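Xylanase and alpha-amylase inhibitor protein (Scadoxus multiflorus, PDB 3MU7) inhibits xylanase and alpha-amylase, and is built on a TIM-barrel scaffold of the glycosyl hydrolase family 18 type. Local coordinates at residues F13-L18 and W254-D259; A20-D23 and Y29-I32; G33-F38 and A93-K98; H62-S65 and K69-L72; E109-P112 and A116-D119. All coordinates share one frame; numbering follows the deposited sequence.

Interaction 1 (F13-L18 and W254-D259); sequences FDERSL and WDSYWD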
# COMPACT_ATOMS: atom_id res chain seq x y z
N PHE A 13 3.15 -16.32 -6.88
CA PHE A 13 2.44 -16.93 -7.99
C PHE A 13 1.31 -17.85 -7.52
O PHE A 13 0.27 -17.95 -8.18
CB PHE A 13 3.41 -17.70 -8.88
CG PHE A 13 2.76 -18.29 -10.11
CD1 PHE A 13 2.36 -17.46 -11.15
CD2 PHE A 13 2.55 -19.66 -10.22
CE1 PHE A 13 1.77 -17.99 -12.30
CE2 PHE A 13 1.95 -20.20 -11.35
CZ PHE A 13 1.56 -19.37 -12.39
N ASP A 14 1.52 -18.52 -6.39
CA ASP A 14 0.55 -19.51 -5.92
C ASP A 14 -0.43 -18.97 -4.89
O ASP A 14 -1.15 -19.75 -4.28
CB ASP A 14 1.28 -20.73 -5.38
CG ASP A 14 2.17 -21.36 -6.41
OD1 ASP A 14 1.66 -21.72 -7.49
OD2 ASP A 14 3.38 -21.44 -6.17
N GLU A 15 -0.48 -17.66 -4.72
CA GLU A 15 -1.38 -17.08 -3.72
C GLU A 15 -2.85 -17.16 -4.14
O GLU A 15 -3.18 -17.27 -5.33
CB GLU A 15 -1.00 -15.63 -3.43
CG GLU A 15 -1.39 -14.65 -4.53
CD GLU A 15 -0.77 -13.29 -4.31
OE1 GLU A 15 -1.10 -12.65 -3.29
OE2 GLU A 15 0.03 -12.85 -5.17
N ARG A 16 -3.72 -17.08 -3.14
CA ARG A 16 -5.15 -16.90 -3.34
C ARG A 16 -5.38 -15.79 -4.36
O ARG A 16 -4.77 -14.71 -4.27
CB ARG A 16 -5.77 -16.54 -1.99
CG ARG A 16 -7.26 -16.21 -2.03
CD ARG A 16 -7.80 -15.77 -0.66
NE ARG A 16 -7.10 -14.58 -0.18
CZ ARG A 16 -7.15 -14.14 1.08
NH1 ARG A 16 -7.88 -14.77 1.99
NH2 ARG A 16 -6.46 -13.06 1.41
N SER A 17 -6.27 -16.03 -5.33
CA SER A 17 -6.49 -15.09 -6.41
C SER A 17 -6.95 -13.72 -5.91
O SER A 17 -7.46 -13.59 -4.79
CB SER A 17 -7.53 -15.63 -7.39
OG SER A 17 -8.81 -15.59 -6.80
N LEU A 18 -6.80 -12.71 -6.75
CA LEU A 18 -7.25 -11.37 -6.40
C LEU A 18 -8.75 -11.37 -6.11
O LEU A 18 -9.20 -10.82 -5.10
CB LEU A 18 -6.89 -10.38 -7.50
CG LEU A 18 -7.40 -8.95 -7.30
CD1 LEU A 18 -6.92 -8.37 -5.98
CD2 LEU A 18 -6.94 -8.08 -8.44
N TRP A 254 0.80 -7.21 5.66
CA TRP A 254 1.79 -7.75 4.74
C TRP A 254 1.80 -9.26 5.00
O TRP A 254 2.34 -9.70 5.97
CB TRP A 254 3.18 -7.16 5.06
CG TRP A 254 4.20 -7.71 4.06
CD1 TRP A 254 5.04 -8.75 4.23
CD2 TRP A 254 4.39 -7.24 2.73
NE1 TRP A 254 5.77 -8.95 3.06
CE2 TRP A 254 5.38 -8.04 2.13
CE3 TRP A 254 3.85 -6.19 2.01
CZ2 TRP A 254 5.80 -7.82 0.81
CZ3 TRP A 254 4.23 -6.00 0.73
CH2 TRP A 254 5.23 -6.80 0.14
N ASP A 255 1.12 -10.06 4.18
CA ASP A 255 0.46 -9.72 2.93
C ASP A 255 -0.59 -10.85 2.67
O ASP A 255 -0.69 -11.76 3.42
CB ASP A 255 1.44 -9.69 1.73
CG ASP A 255 2.25 -10.97 1.59
OD1 ASP A 255 1.87 -12.01 2.03
OD2 ASP A 255 3.34 -10.84 1.08
N SER A 256 -1.36 -10.71 1.63
CA SER A 256 -2.50 -11.62 1.36
C SER A 256 -2.08 -13.10 1.35
O SER A 256 -2.73 -13.93 1.94
CB SER A 256 -3.17 -11.23 0.05
OG SER A 256 -4.29 -12.07 -0.24
N TYR A 257 -0.94 -13.36 0.72
CA TYR A 257 -0.41 -14.72 0.67
C TYR A 257 -0.32 -15.31 2.07
O TYR A 257 -0.82 -16.41 2.32
CB TYR A 257 0.95 -14.68 -0.01
CG TYR A 257 1.70 -15.98 -0.09
CD1 TYR A 257 1.18 -17.08 -0.75
CD2 TYR A 257 2.98 -16.07 0.44
CE1 TYR A 257 1.90 -18.26 -0.85
CE2 TYR A 257 3.71 -17.25 0.35
CZ TYR A 257 3.17 -18.33 -0.30
OH TYR A 257 3.90 -19.50 -0.39
N TRP A 258 0.31 -14.58 2.98
CA TRP A 258 0.47 -15.06 4.35
C TRP A 258 -0.79 -15.01 5.19
O TRP A 258 -1.01 -15.87 6.04
CB TRP A 258 1.64 -14.35 5.04
CG TRP A 258 2.95 -14.84 4.52
CD1 TRP A 258 3.81 -14.17 3.70
CD2 TRP A 258 3.53 -16.12 4.76
NE1 TRP A 258 4.91 -14.96 3.43
CE2 TRP A 258 4.76 -16.16 4.06
CE3 TRP A 258 3.13 -17.25 5.49
CZ2 TRP A 258 5.60 -17.28 4.08
CZ3 TRP A 258 3.97 -18.36 5.51
CH2 TRP A 258 5.19 -18.37 4.80
N ASP A 259 -1.64 -14.00 4.96
CA ASP A 259 -2.92 -13.88 5.66
C ASP A 259 -3.84 -15.06 5.33
O ASP A 259 -4.61 -15.52 6.18
CB ASP A 259 -3.58 -12.56 5.30
CG ASP A 259 -4.67 -12.15 6.27
OD1 ASP A 259 -4.64 -12.55 7.45
OD2 ASP A 259 -5.56 -11.40 5.84
O HOH W 1 -3.29 -13.74 -1.99
O HOH W 2 0.31 -11.62 -1.18
O HOH W 3 -2.52 -17.23 -0.57
O HOH W 4 -7.16 -14.36 4.73

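Interaction 2 (A20-D23 and Y29-I32); sequences ATCD and YVII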
# COMPACT_ATOMS: atom_id res chain seq x y z
N ALA A 20 -10.70 -13.87 -5.18
CA ALA A 20 -10.99 -14.60 -3.94
C ALA A 20 -10.55 -13.82 -2.71
O ALA A 20 -11.19 -13.88 -1.66
CB ALA A 20 -10.36 -15.98 -3.97
N THR A 21 -9.46 -13.07 -2.84
CA THR A 21 -9.00 -12.19 -1.77
C THR A 21 -10.09 -11.18 -1.43
O THR A 21 -10.47 -11.01 -0.26
CB THR A 21 -7.68 -11.52 -2.19
OG1 THR A 21 -6.68 -12.53 -2.31
CG2 THR A 21 -7.21 -10.48 -1.19
N CYS A 22 -10.66 -10.56 -2.45
CA CYS A 22 -11.76 -9.63 -2.25
C CYS A 22 -13.00 -10.30 -1.68
O CYS A 22 -13.67 -9.73 -0.83
CB CYS A 22 -12.07 -8.89 -3.54
SG CYS A 22 -10.69 -7.82 -3.95
N ASP A 23 -13.27 -11.53 -2.12
CA ASP A 23 -14.44 -12.29 -1.65
C ASP A 23 -14.39 -12.66 -0.17
O ASP A 23 -15.41 -13.00 0.41
CB ASP A 23 -14.64 -13.54 -2.49
CG ASP A 23 -15.24 -13.25 -3.84
OD1 ASP A 23 -15.85 -12.18 -4.00
OD2 ASP A 23 -15.11 -14.12 -4.73
N TYR A 29 -9.19 -2.25 1.23
CA TYR A 29 -8.25 -1.93 0.16
C TYR A 29 -7.45 -3.17 -0.14
O TYR A 29 -6.99 -3.86 0.78
CB TYR A 29 -7.22 -0.90 0.60
CG TYR A 29 -7.68 0.51 0.85
CD1 TYR A 29 -7.63 1.46 -0.17
CD2 TYR A 29 -8.08 0.91 2.12
CE1 TYR A 29 -8.02 2.78 0.06
CE2 TYR A 29 -8.47 2.23 2.36
CZ TYR A 29 -8.43 3.15 1.33
OH TYR A 29 -8.82 4.45 1.56
N VAL A 30 -7.25 -3.43 -1.43
CA VAL A 30 -6.28 -4.42 -1.89
C VAL A 30 -5.27 -3.69 -2.76
O VAL A 30 -5.64 -2.96 -3.68
CB VAL A 30 -6.94 -5.60 -2.63
CG1 VAL A 30 -5.88 -6.55 -3.15
CG2 VAL A 30 -7.86 -6.36 -1.70
N ILE A 31 -4.00 -3.86 -2.42
CA ILE A 31 -2.93 -3.12 -3.05
C ILE A 31 -2.10 -4.09 -3.87
O ILE A 31 -1.39 -4.95 -3.33
CB ILE A 31 -2.03 -2.42 -2.00
CG1 ILE A 31 -2.86 -1.66 -0.96
CG2 ILE A 31 -1.02 -1.53 -2.71
CD1 ILE A 31 -2.08 -1.34 0.32
N ILE A 32 -2.20 -3.97 -5.19
CA ILE A 32 -1.44 -4.82 -6.09
C ILE A 32 0.01 -4.35 -6.14
O ILE A 32 0.27 -3.20 -6.52
CB ILE A 32 -2.03 -4.81 -7.51
CG1 ILE A 32 -3.49 -5.30 -7.52
CG2 ILE A 32 -1.16 -5.66 -8.45
CD1 ILE A 32 -4.22 -4.96 -8.80

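Interaction 3 (G33-F38 and A93-K98); sequences GFLNTF and AVYLHK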
# COMPACT_ATOMS: atom_id res chain seq x y z
N GLY A 33 0.95 -5.21 -5.75
CA GLY A 33 2.37 -4.86 -5.82
C GLY A 33 3.10 -5.79 -6.77
O GLY A 33 2.84 -6.99 -6.75
N PHE A 34 4.01 -5.29 -7.62
CA PHE A 34 4.50 -3.90 -7.67
C PHE A 34 4.88 -3.53 -9.08
O PHE A 34 5.32 -4.38 -9.87
CB PHE A 34 5.76 -3.74 -6.81
CG PHE A 34 5.52 -3.92 -5.35
CD1 PHE A 34 5.07 -2.86 -4.58
CD2 PHE A 34 5.70 -5.17 -4.76
CE1 PHE A 34 4.80 -3.04 -3.23
CE2 PHE A 34 5.43 -5.36 -3.42
CZ PHE A 34 4.98 -4.30 -2.65
N LEU A 35 4.75 -2.24 -9.41
CA LEU A 35 5.49 -1.68 -10.54
C LEU A 35 6.87 -1.38 -9.98
O LEU A 35 7.10 -0.31 -9.39
CB LEU A 35 4.81 -0.42 -11.08
CG LEU A 35 5.38 0.06 -12.41
CD1 LEU A 35 4.77 -0.71 -13.57
CD2 LEU A 35 5.17 1.56 -12.61
N ASN A 36 7.78 -2.34 -10.11
CA ASN A 36 9.07 -2.28 -9.45
C ASN A 36 10.23 -1.84 -10.34
O ASN A 36 11.38 -1.83 -9.90
CB ASN A 36 9.39 -3.64 -8.82
CG ASN A 36 9.86 -4.65 -9.84
OD1 ASN A 36 9.47 -4.60 -11.00
ND2 ASN A 36 10.71 -5.57 -9.40
N THR A 37 9.90 -1.49 -11.58
CA THR A 37 10.90 -1.09 -12.56
C THR A 37 10.43 0.18 -13.24
O THR A 37 9.36 0.21 -13.85
CB THR A 37 11.09 -2.19 -13.62
OG1 THR A 37 11.41 -3.42 -12.97
CG2 THR A 37 12.20 -1.83 -14.59
N PHE A 38 11.23 1.23 -13.09
CA PHE A 38 11.01 2.51 -13.77
C PHE A 38 12.19 3.42 -13.52
O PHE A 38 12.99 3.17 -12.63
CB PHE A 38 9.70 3.19 -13.34
CG PHE A 38 9.56 3.41 -11.85
CD1 PHE A 38 10.20 4.46 -11.20
CD2 PHE A 38 8.75 2.56 -11.10
CE1 PHE A 38 10.04 4.66 -9.82
CE2 PHE A 38 8.58 2.76 -9.73
CZ PHE A 38 9.23 3.81 -9.09
N ALA A 93 4.25 9.65 -14.01
CA ALA A 93 2.91 10.19 -13.74
C ALA A 93 1.97 9.97 -14.92
O ALA A 93 0.85 9.50 -14.75
CB ALA A 93 2.98 11.66 -13.37
N VAL A 94 2.43 10.31 -16.12
CA VAL A 94 1.61 10.17 -17.32
C VAL A 94 1.31 8.70 -17.61
O VAL A 94 0.17 8.33 -17.91
CB VAL A 94 2.26 10.87 -18.53
CG1 VAL A 94 1.55 10.53 -19.84
CG2 VAL A 94 2.28 12.38 -18.31
N TYR A 95 2.33 7.86 -17.49
CA TYR A 95 2.16 6.42 -17.70
C TYR A 95 1.10 5.84 -16.77
O TYR A 95 0.21 5.11 -17.21
CB TYR A 95 3.50 5.72 -17.50
CG TYR A 95 3.43 4.21 -17.44
CD1 TYR A 95 3.36 3.44 -18.61
CD2 TYR A 95 3.43 3.54 -16.21
CE1 TYR A 95 3.28 2.05 -18.55
CE2 TYR A 95 3.37 2.15 -16.16
CZ TYR A 95 3.29 1.42 -17.32
OH TYR A 95 3.23 0.06 -17.24
N LEU A 96 1.19 6.17 -15.48
CA LEU A 96 0.23 5.68 -14.50
C LEU A 96 -1.17 6.19 -14.79
O LEU A 96 -2.14 5.44 -14.72
CB LEU A 96 0.64 6.07 -13.09
CG LEU A 96 1.92 5.41 -12.56
CD1 LEU A 96 2.32 6.07 -11.25
CD2 LEU A 96 1.76 3.89 -12.40
N HIS A 97 -1.26 7.47 -15.11
CA HIS A 97 -2.55 8.09 -15.38
C HIS A 97 -3.26 7.50 -16.58
O HIS A 97 -4.41 7.12 -16.48
CB HIS A 97 -2.36 9.59 -15.54
CG HIS A 97 -3.63 10.37 -15.49
ND1 HIS A 97 -3.90 11.36 -16.38
CD2 HIS A 97 -4.66 10.35 -14.61
CE1 HIS A 97 -5.06 11.89 -16.08
NE2 HIS A 97 -5.56 11.28 -15.05
N LYS A 98 -2.54 7.43 -17.68
CA LYS A 98 -3.12 6.95 -18.92
C LYS A 98 -3.48 5.47 -18.87
O LYS A 98 -4.49 5.05 -19.42
CB LYS A 98 -2.18 7.19 -20.10
CG LYS A 98 -2.06 8.65 -20.51
CD LYS A 98 -1.24 8.78 -21.78
CE LYS A 98 -1.26 10.21 -22.32
NZ LYS A 98 -0.58 10.31 -23.64

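Interaction 4 (H62-S65 and K69-L72); sequences HCQS and KVLL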
# COMPACT_ATOMS: atom_id res chain seq x y z
N HIS A 62 -14.31 -7.19 -10.27
CA HIS A 62 -15.06 -7.93 -9.27
C HIS A 62 -14.84 -7.34 -7.87
O HIS A 62 -15.79 -7.11 -7.12
CB HIS A 62 -14.71 -9.42 -9.27
CG HIS A 62 -15.41 -10.17 -8.19
ND1 HIS A 62 -16.77 -10.41 -8.23
CD2 HIS A 62 -14.97 -10.69 -7.02
CE1 HIS A 62 -17.13 -11.07 -7.14
NE2 HIS A 62 -16.05 -11.24 -6.39
N CYS A 63 -13.58 -7.09 -7.53
CA CYS A 63 -13.23 -6.44 -6.27
C CYS A 63 -13.99 -5.14 -6.09
O CYS A 63 -14.59 -4.90 -5.04
CB CYS A 63 -11.73 -6.17 -6.22
SG CYS A 63 -10.74 -7.66 -5.97
N GLN A 64 -13.97 -4.30 -7.12
CA GLN A 64 -14.62 -3.00 -7.06
C GLN A 64 -16.13 -3.12 -6.91
O GLN A 64 -16.76 -2.33 -6.21
CB GLN A 64 -14.24 -2.16 -8.27
CG GLN A 64 -12.77 -1.77 -8.26
CD GLN A 64 -12.29 -1.19 -9.57
OE1 GLN A 64 -12.77 -1.56 -10.64
NE2 GLN A 64 -11.33 -0.28 -9.49
N SER A 65 -16.71 -4.13 -7.56
CA SER A 65 -18.14 -4.40 -7.43
C SER A 65 -18.52 -4.80 -6.00
O SER A 65 -19.68 -4.67 -5.60
CB SER A 65 -18.59 -5.47 -8.43
OG SER A 65 -18.29 -6.78 -7.99
N LYS A 69 -11.55 -1.15 -2.70
CA LYS A 69 -10.70 -0.28 -3.51
C LYS A 69 -9.42 -1.02 -3.89
O LYS A 69 -8.81 -1.70 -3.05
CB LYS A 69 -10.37 1.01 -2.76
CG LYS A 69 -11.57 1.93 -2.57
CD LYS A 69 -11.18 3.25 -1.93
CE LYS A 69 -12.29 4.29 -2.10
NZ LYS A 69 -11.94 5.58 -1.45
N VAL A 70 -9.03 -0.89 -5.15
CA VAL A 70 -7.86 -1.59 -5.67
C VAL A 70 -6.83 -0.57 -6.13
O VAL A 70 -7.12 0.28 -6.99
CB VAL A 70 -8.23 -2.52 -6.84
CG1 VAL A 70 -7.02 -3.29 -7.30
CG2 VAL A 70 -9.35 -3.48 -6.44
N LEU A 71 -5.64 -0.65 -5.55
CA LEU A 71 -4.55 0.29 -5.85
C LEU A 71 -3.41 -0.45 -6.52
O LEU A 71 -3.27 -1.67 -6.35
CB LEU A 71 -4.02 0.93 -4.57
CG LEU A 71 -5.02 1.51 -3.57
CD1 LEU A 71 -4.29 2.03 -2.34
CD2 LEU A 71 -5.86 2.59 -4.18
N LEU A 72 -2.61 0.28 -7.29
CA LEU A 72 -1.34 -0.23 -7.77
C LEU A 72 -0.23 0.41 -6.95
O LEU A 72 -0.19 1.63 -6.77
CB LEU A 72 -1.11 0.12 -9.24
CG LEU A 72 0.26 -0.24 -9.83
CD1 LEU A 72 0.49 -1.76 -9.85
CD2 LEU A 72 0.43 0.35 -11.22

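Interaction 5 (E109-P112 and A116-D119); sequences ESRP and AVLD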
# COMPACT_ATOMS: atom_id res chain seq x y z
N GLU A 109 -1.91 2.86 -25.88
CA GLU A 109 -1.68 2.56 -24.46
C GLU A 109 -1.42 1.07 -24.24
O GLU A 109 -2.08 0.23 -24.86
CB GLU A 109 -2.88 3.00 -23.61
CG GLU A 109 -3.11 4.51 -23.62
CD GLU A 109 -4.45 4.92 -23.01
OE1 GLU A 109 -5.27 4.01 -22.71
OE2 GLU A 109 -4.66 6.13 -22.84
N SER A 110 -0.47 0.74 -23.35
CA SER A 110 -0.15 -0.66 -23.06
C SER A 110 -1.26 -1.36 -22.22
O SER A 110 -1.43 -2.58 -22.34
CB SER A 110 1.22 -0.79 -22.40
OG SER A 110 1.25 -0.11 -21.16
N ARG A 111 -2.02 -0.58 -21.40
CA ARG A 111 -3.08 -1.15 -20.57
C ARG A 111 -2.68 -2.51 -19.92
O ARG A 111 -3.28 -3.54 -20.20
CB ARG A 111 -4.39 -1.35 -21.35
CG ARG A 111 -4.85 -0.17 -22.19
CD ARG A 111 -5.19 1.06 -21.35
NE ARG A 111 -6.22 0.81 -20.32
CZ ARG A 111 -6.82 1.79 -19.64
NH1 ARG A 111 -6.50 3.05 -19.86
NH2 ARG A 111 -7.75 1.48 -18.74
N PRO A 112 -1.70 -2.46 -19.04
CA PRO A 112 -1.30 -3.72 -18.40
C PRO A 112 -2.42 -4.52 -17.81
O PRO A 112 -2.41 -5.75 -17.90
CB PRO A 112 -0.13 -3.29 -17.53
CG PRO A 112 0.54 -2.28 -18.40
CD PRO A 112 -0.47 -1.70 -19.34
N ALA A 116 -9.60 -2.14 -16.97
CA ALA A 116 -9.81 -1.80 -15.57
C ALA A 116 -9.29 -0.40 -15.28
O ALA A 116 -8.31 0.05 -15.90
CB ALA A 116 -9.12 -2.80 -14.68
N VAL A 117 -9.97 0.29 -14.37
CA VAL A 117 -9.55 1.60 -13.91
C VAL A 117 -9.37 1.48 -12.40
O VAL A 117 -10.32 1.19 -11.67
CB VAL A 117 -10.57 2.71 -14.24
CG1 VAL A 117 -10.13 4.04 -13.67
CG2 VAL A 117 -10.77 2.81 -15.76
N LEU A 118 -8.14 1.68 -11.95
CA LEU A 118 -7.80 1.50 -10.54
C LEU A 118 -8.26 2.66 -9.68
O LEU A 118 -8.56 3.75 -10.18
CB LEU A 118 -6.29 1.30 -10.38
CG LEU A 118 -5.69 0.11 -11.11
CD1 LEU A 118 -4.24 -0.03 -10.69
CD2 LEU A 118 -6.45 -1.18 -10.83
N ASP A 119 -8.32 2.41 -8.38
CA ASP A 119 -8.76 3.40 -7.42
C ASP A 119 -7.66 4.29 -6.87
O ASP A 119 -7.93 5.18 -6.08
CB ASP A 119 -9.51 2.71 -6.29
CG ASP A 119 -10.73 1.98 -6.80
OD1 ASP A 119 -11.67 2.67 -7.24
OD2 ASP A 119 -10.72 0.74 -6.79

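Interaction 1 (F13-L18 and W254-D259)
Arg16 reaches Ser256 through one guanidinium nitrogen: NH2 donates to OG over 2.9 Å with an N-H...O angle of 157°, the hydroxyl lying near the guanidinium plane at its edge. The side chain leaves the backbone extended and bends only at chi3 (60°), which swings the guanidinium across to the first turn of helix 256-262. Ser256 answers with OG anti to its own N (chi1 -179°), and the same oxygen donates to a water 2.6 Å from OG. That water also bonds Glu15 OE1 and Arg16 O. A second water, 2.7 Å from Glu15 OE1, accepts from Tyr257 N, so OE1 is gripped by two solvent bridges to the helix start, while OE2 turns to His51 and Ser12. The apolar part is the meeting of Glu15 CB with Tyr257 CD1 at 3.7 Å, obliquely to the ring. Within the helix start, Asp255 is the N-cap, its OD1 accepting from Trp258 N at 3.2 Å, and a cis peptide bond precedes it. Outside the pair, Arg16 NE bonds Thr21 OG1 and NH2 bonds Tyr27 OH, fixing the guanidinium from more than one direction. The contact thus joins one direct hydrogen bond and several bridging waters to a patch of aliphatic-aromatic packing, and with its carboxylate held by His51, Ser12 N and two water donors, Glu15 is likely to stay ionised between the loop and the helix start.

Interaction 2 (A20-D23 and Y29-I32)
Val30 overlaps the inner side of helix 18-23 with a single methyl, CG2, which is met by two consecutive helix residues. Cys22 brings its sulfur: SG lies 3.9 Å from Val30 CG2. Thr21 brings its methyl, CG2, to 4.2 Å from that same Val30 CG2, a looser approach between branch ends. With CG1 of the valine anti to the backbone N (chi1 177°), CG2 lies beside the N and is the branch that faces the helix. On the helix, Cys22 holds SG anti to its carbonyl carbon (chi1 -67°), a position from which the sulfur touches the valine and also forms the disulfide with Cys63. Thr21 divides its chemistry between two branches. Its methyl goes to the strand, whereas OG1 hydrogen-bonds Ser17 O one turn back and has further partners in Arg16 and Ser256, so the polar atom is satisfied apart from the apolar interface. No hydrogen bond links the two segments, whose closest CA atoms, those of Cys22 and Val30, remain 7.6 Å apart, a spacing bridged by side chains alone. Trp9 of the preceding strand touches both Thr21 and Val30. Such apolar packing of a helix on its following strand belongs to the beta-alpha-beta unit of strand 5-9, helix 18-23 and strand 29-37, the repeating element of a TIM barrel.

Interaction 3 (G33-F38 and A93-K98)
Leu35 of strand 29-37 packs on Tyr95 and Leu96 of helix 86-101, a strand-to-helix contact between the wall and the outer layer of the TIM barrel. The helix is regular here, with Ala93 O accepting from His97 N at 3.0 Å and Val94 O accepting from Lys98 N. Tyr95 comes first, its CB pointing to the strand. Its CG is anti to the backbone N (chi1 169°), and the ring extends toward the strand until CE2 lies 4.0 Å from Leu35 CD2; the methyl approaches obliquely to the ring. Leu96 follows, and although its CB does not aim at the strand, it reaches across through CD2, which ends 4.1 Å from the same Leu35 CD2. One methyl of Leu35 therefore serves both helix residues, and the leucine chains cross obliquely. With an alanine here both methyls would be gone, which is likely to leave the Tyr95 ring and the Leu96 tip without their shared packing partner on this strand. Leu92 of the same helix also touches Leu35, and Leu96 continues onto Leu72 and Ile74 of strand 69-76, so the contact belongs to a wider apolar layer. Just past Leu35, Asn36 and Thr37 form a classic beta bulge opposite Ala45. The other methyl also borders the tyrosine: Leu35 CD1 lies 4.1 Å from both Tyr95 CE2 and Tyr95 OH.

Interaction 4 (H62-S65 and K69-L72)
The carboxamide of Gln64 is the flat group at this contact, but the side chain makes its nearest approach to Val70 with the aliphatic CG, 4.2 Å from Val70 CG2; the planar end lies alongside, farther from the valine than CG, and turns to the 116-119 loop. There its NE2 hydrogen-bonds Val117 O and Asp119 OD2, polar partners ahead of strand 120-125. The tighter meeting is apolar, with Cys63 CB 3.6 Å from Val70 CG2. That methyl, beside the valine N because CG1 takes the anti position (chi1 -176°), is therefore shared by two successive residues of helix 56-65. Cys63 turns its SG away from this touch and into the disulfide with Cys22, so its CB packs on the strand while its sulfur ties the helix to helix 18-23. Near the helix end, Ser65 OG donates to His62 O over 2.7 Å, folding the hydroxyl back on its own turn. No hydrogen bond joins the two segments, although only three residues separate them and the CA atoms of Gln64 and Lys69 come within 5.9 Å. Strand 69-76 runs parallel to strand 29-37 on one side and strand 120-125 on the other; helix 56-65 packs over it beside helix 18-23, completing the next beta-alpha-beta step of the barrel.

Interaction 5 (E109-P112 and A116-D119)
The guanidinium of Arg111 lies against the backbone of Ala116, within the long loop that carries the TIM barrel from helix 86-101 to strand 120-125. In the first shell, Arg111 NH2 lies 3.2 Å from Ala116 O, and the oxygen sits obliquely to the guanidinium. Val117 CG2 is farther, 4.4 Å from Arg111 NH2, near the plane and at the edge. The chain is bent at chi2 and chi3 (-64° and -57°), which brings the head group round to the later part of the loop. What positions it is the next shell. NE donates to Gly114 O, in the loop between the two segments, and NH1 to Leu102 O just after the helix. NH1 also forms a salt bridge with Glu109 OE1 at 3.2 Å, the nitrogen standing well above the carboxylate plane rather than in it. A methionine in place of the arginine would remove the guanidinium, and the carbonyls of Gly114 and Leu102 would probably lose a donor and Glu109 its countercharge, leaving the loop less firmly tied to the helix end. Farther out, the backbone is fixed too, with Arg111 N bonded to Asn99 OD1 and Arg111 O to Lys54 NZ. Glu109 OE1 has a second donor besides the arginine: Ala105 N.

How the interactions relate
Interactions 2 and 4 are a buried pair, each resting one valine methyl against a cysteine-bearing helix; the Cys22-Cys63 disulfide joins them, and Ile32 CD1 packs on Val70 CG1 at 3.6 Å. Interaction 3 extends strand 29-37 beyond interaction 2 and touches interaction 4 through Leu96 and Leu72. These three are apolar across their segments. Interaction 1, partly buried, joins the loop after strand 5-9 to the start of helix 256-262, beside the seam where first and last strands pair; it relies on a hydrogen bond and bridging waters, with packing on Tyr257. Interaction 5, buried though peripheral, has an arginine near backbone carbonyls within a loop; Tyr95 packs on its Pro112, and Asp119 N bonds Val70 O of interaction 4.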